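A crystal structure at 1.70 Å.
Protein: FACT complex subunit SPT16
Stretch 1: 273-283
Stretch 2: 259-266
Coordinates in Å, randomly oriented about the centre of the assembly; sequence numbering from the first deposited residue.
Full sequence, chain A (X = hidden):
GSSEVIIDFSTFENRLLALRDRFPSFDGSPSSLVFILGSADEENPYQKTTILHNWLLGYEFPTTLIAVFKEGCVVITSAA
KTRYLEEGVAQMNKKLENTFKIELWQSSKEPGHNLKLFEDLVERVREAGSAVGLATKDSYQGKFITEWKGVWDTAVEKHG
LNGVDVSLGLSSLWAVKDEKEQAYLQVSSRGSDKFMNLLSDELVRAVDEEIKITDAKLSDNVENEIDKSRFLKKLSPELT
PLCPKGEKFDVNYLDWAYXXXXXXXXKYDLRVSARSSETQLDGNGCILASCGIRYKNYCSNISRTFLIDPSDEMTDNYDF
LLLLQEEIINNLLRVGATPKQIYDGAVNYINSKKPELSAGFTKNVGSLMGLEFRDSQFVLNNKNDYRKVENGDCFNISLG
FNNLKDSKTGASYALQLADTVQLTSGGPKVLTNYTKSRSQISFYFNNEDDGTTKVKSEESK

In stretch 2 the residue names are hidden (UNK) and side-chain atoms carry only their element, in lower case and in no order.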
# COMPACT_ATOMS: atom_id res chain seq x y z
N SER A 273 10.87 -7.79 4.02
CA SER A 273 11.57 -8.05 2.77
C SER A 273 11.39 -9.48 2.25
O SER A 273 11.86 -9.78 1.14
CB SER A 273 13.06 -7.79 2.99
OG SER A 273 13.48 -8.58 4.09
N ALA A 274 10.73 -10.35 3.02
CA ALA A 274 10.72 -11.77 2.68
C ALA A 274 10.00 -12.03 1.36
O ALA A 274 9.02 -11.36 1.02
CB ALA A 274 10.04 -12.59 3.79
N ARG A 275 10.49 -13.04 0.64
CA ARG A 275 9.89 -13.56 -0.59
C ARG A 275 9.69 -15.07 -0.46
O ARG A 275 10.00 -15.68 0.57
CB ARG A 275 10.78 -13.25 -1.80
CG ARG A 275 10.65 -11.82 -2.31
CD ARG A 275 11.52 -11.61 -3.54
NE ARG A 275 12.91 -11.38 -3.16
CZ ARG A 275 13.93 -11.34 -4.00
NH1 ARG A 275 13.75 -11.52 -5.31
NH2 ARG A 275 15.14 -11.13 -3.54
N SER A 276 9.17 -15.68 -1.53
CA SER A 276 9.00 -17.13 -1.56
C SER A 276 10.34 -17.81 -1.33
O SER A 276 11.39 -17.34 -1.78
CB SER A 276 8.42 -17.60 -2.90
OG SER A 276 7.04 -17.32 -3.01
N SER A 277 10.29 -18.94 -0.65
CA SER A 277 11.49 -19.75 -0.49
C SER A 277 11.89 -20.35 -1.83
O SER A 277 11.06 -20.55 -2.72
CB SER A 277 11.26 -20.87 0.53
OG SER A 277 10.79 -20.35 1.76
N GLU A 278 13.18 -20.66 -1.97
CA GLU A 278 13.72 -21.28 -3.17
C GLU A 278 13.83 -22.80 -3.05
O GLU A 278 14.33 -23.46 -3.98
CB GLU A 278 15.11 -20.69 -3.48
CG GLU A 278 15.10 -19.19 -3.71
CD GLU A 278 14.36 -18.81 -4.99
OE1 GLU A 278 14.26 -19.66 -5.89
OE2 GLU A 278 13.90 -17.65 -5.09
N THR A 279 13.39 -23.37 -1.94
CA THR A 279 13.58 -24.78 -1.64
C THR A 279 12.32 -25.57 -1.97
O THR A 279 11.23 -25.01 -2.14
CB THR A 279 13.93 -24.95 -0.16
OG1 THR A 279 12.95 -24.27 0.64
CG2 THR A 279 15.30 -24.33 0.13
N GLN A 280 12.47 -26.89 -2.01
CA GLN A 280 11.38 -27.80 -2.36
C GLN A 280 10.15 -27.58 -1.49
O GLN A 280 10.23 -27.30 -0.29
CB GLN A 280 11.85 -29.25 -2.22
CG GLN A 280 10.72 -30.28 -2.12
CD GLN A 280 10.01 -30.54 -3.45
OE1 GLN A 280 10.59 -30.36 -4.53
NE2 GLN A 280 8.75 -30.95 -3.36
N LEU A 281 8.98 -27.66 -2.13
CA LEU A 281 7.72 -27.63 -1.40
C LEU A 281 7.69 -28.77 -0.39
O LEU A 281 7.86 -29.94 -0.75
CB LEU A 281 6.56 -27.75 -2.39
CG LEU A 281 5.14 -27.92 -1.86
CD1 LEU A 281 4.76 -26.75 -1.00
CD2 LEU A 281 4.19 -28.03 -3.04
N ASP A 282 7.53 -28.44 0.88
CA ASP A 282 7.52 -29.43 1.95
C ASP A 282 6.07 -29.68 2.34
O ASP A 282 5.46 -28.87 3.03
CB ASP A 282 8.35 -28.97 3.14
CG ASP A 282 8.33 -29.99 4.27
OD1 ASP A 282 8.48 -31.18 3.97
OD2 ASP A 282 8.14 -29.60 5.44
N GLY A 283 5.54 -30.82 1.89
CA GLY A 283 4.13 -31.13 2.10
C GLY A 283 3.83 -31.75 3.45
O GLY A 283 3.27 -32.84 3.53
N UNK A 259 4.67 -9.82 -5.48
CA UNK A 259 4.68 -11.20 -5.95
C UNK A 259 4.22 -12.13 -4.82
O UNK A 259 4.71 -12.01 -3.70
c UNK A 259 6.08 -11.61 -6.42
o UNK A 259 6.40 -11.03 -7.68
N UNK A 260 3.29 -13.04 -5.09
CA UNK A 260 2.79 -13.94 -4.03
C UNK A 260 3.92 -14.70 -3.36
O UNK A 260 4.90 -15.07 -3.99
c UNK A 260 1.42 -14.12 -6.01
c UNK A 260 2.59 -13.23 -6.37
c UNK A 260 1.86 -14.89 -4.78
N UNK A 261 3.76 -14.94 -2.06
CA UNK A 261 4.80 -15.54 -1.23
C UNK A 261 4.28 -16.87 -0.72
O UNK A 261 3.22 -16.93 -0.08
c UNK A 261 5.17 -14.64 -0.04
c UNK A 261 5.78 -12.21 0.59
c UNK A 261 5.69 -13.27 -0.52
c UNK A 261 6.20 -15.35 0.85
N UNK A 262 5.03 -17.94 -0.98
CA UNK A 262 4.81 -19.25 -0.38
C UNK A 262 6.11 -19.66 0.31
O UNK A 262 7.20 -19.51 -0.25
c UNK A 262 4.27 -21.72 -0.83
c UNK A 262 2.68 -20.79 -3.24
c UNK A 262 4.39 -20.30 -1.43
c UNK A 262 3.07 -19.87 -2.09
N UNK A 263 5.98 -20.12 1.56
CA UNK A 263 7.11 -20.67 2.33
C UNK A 263 6.60 -21.92 3.02
O UNK A 263 5.80 -21.84 3.95
c UNK A 263 8.17 -18.39 2.73
n UNK A 263 9.13 -16.25 3.30
c UNK A 263 7.64 -19.66 3.35
c UNK A 263 8.59 -17.37 3.76
o UNK A 263 8.42 -17.58 4.97
N UNK A 264 7.07 -23.09 2.59
CA UNK A 264 6.61 -24.34 3.16
C UNK A 264 7.57 -24.94 4.18
O UNK A 264 7.27 -26.01 4.72
c UNK A 264 6.35 -25.36 2.05
o UNK A 264 7.57 -25.65 1.39
N UNK A 265 8.70 -24.29 4.46
CA UNK A 265 9.64 -24.82 5.41
C UNK A 265 10.73 -25.71 4.82
O UNK A 265 10.69 -26.08 3.63
N UNK A 266 11.72 -26.10 5.65
CA UNK A 266 11.76 -25.88 7.10
C UNK A 266 12.21 -24.47 7.54
O UNK A 266 12.10 -24.14 8.74
c UNK A 266 12.77 -26.94 7.57
c UNK A 266 12.86 -26.91 5.18
c UNK A 266 13.76 -27.02 6.43
O HOH W 1 7.66 -14.19 -3.65
O HOH W 2 10.35 -24.81 1.23
O HOH W 3 12.01 -27.70 1.88
O HOH W 4 10.57 -22.51 3.11

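Position 259 carries one carbon followed by one oxygen, a hydroxymethyl group that makes no contact with stretch 1, its CB 6.1 Å from Arg 275 CG; this is Ser 259. At position 260 three carbons close a ring onto the backbone nitrogen, which identifies Pro 260. Its CA-to-CB bond points away from stretch 1, and the backbone does the work: a water accepts from Ser 276 N (3.0 Å from the water O) and donates to Pro 260 O (2.9 Å from the water O).

Position 261 has four carbons, forked at the first, with one arm two carbons long. The end carbon of the long arm is 3.4 Å from Ala 274 O, and the short arm's carbon lies 3.7 Å from Arg 275 C. That beta-branched pattern is isoleucine, Ile 261.

Position 262 repeats the same four-carbon fork, but here the side chain is buried and comes no closer than 4.3 Å, from its CB to Ser 276 OG; it is Ile 262. Its main chain is gripped at both polar atoms. Ile 262 N donates to Ser 276 OG (2.9 Å), and Ile 262 O accepts from Ser 277 N (3.2 Å), with Ser 276 CA adding a CA-H...O contact to the same Ile 262 O at 3.3 Å.

At position 263 three carbons run in line and the third bears one oxygen and one nitrogen, the nitrogen 2.9 Å from Arg 275 O: Gln 263. Although its CA-to-CB bond points sideways, with chi1 m and chi2 t the end of the chain comes nearer, and NE2 donates to Arg 275 O.

Position 264 again has one carbon and one oxygen; its CA-to-CB bond points toward stretch 1, and the oxygen is 2.8 Å from Asp 282 N. This is Ser 264. Its OG accepts from Asp 282 N and also from a water whose O is 2.9 Å from OG and 2.7 Å from Thr 279 OG1.

Position 265 has no side-chain atoms, hence Gly 265. At phi 92° and psi 172°, a CB would be jammed against the preceding carbonyl oxygen. A water whose O is 2.6 Å from Ser 277 OG accepts from Gly 265 N, 2.9 Å from the water O. Position 266 closes three carbons onto its nitrogen, follows a cis peptide bond and makes no contact: Pro 266.

The contact therefore joins an irregular segment to a short strand and the loop after it. Four direct hydrogen bonds hold it, each pairing a backbone atom with a side chain except Ser 277 N to Ile 262 O, and waters bridge further polar atoms.

Stretch 2, residues 259-266: SPIIQSGP
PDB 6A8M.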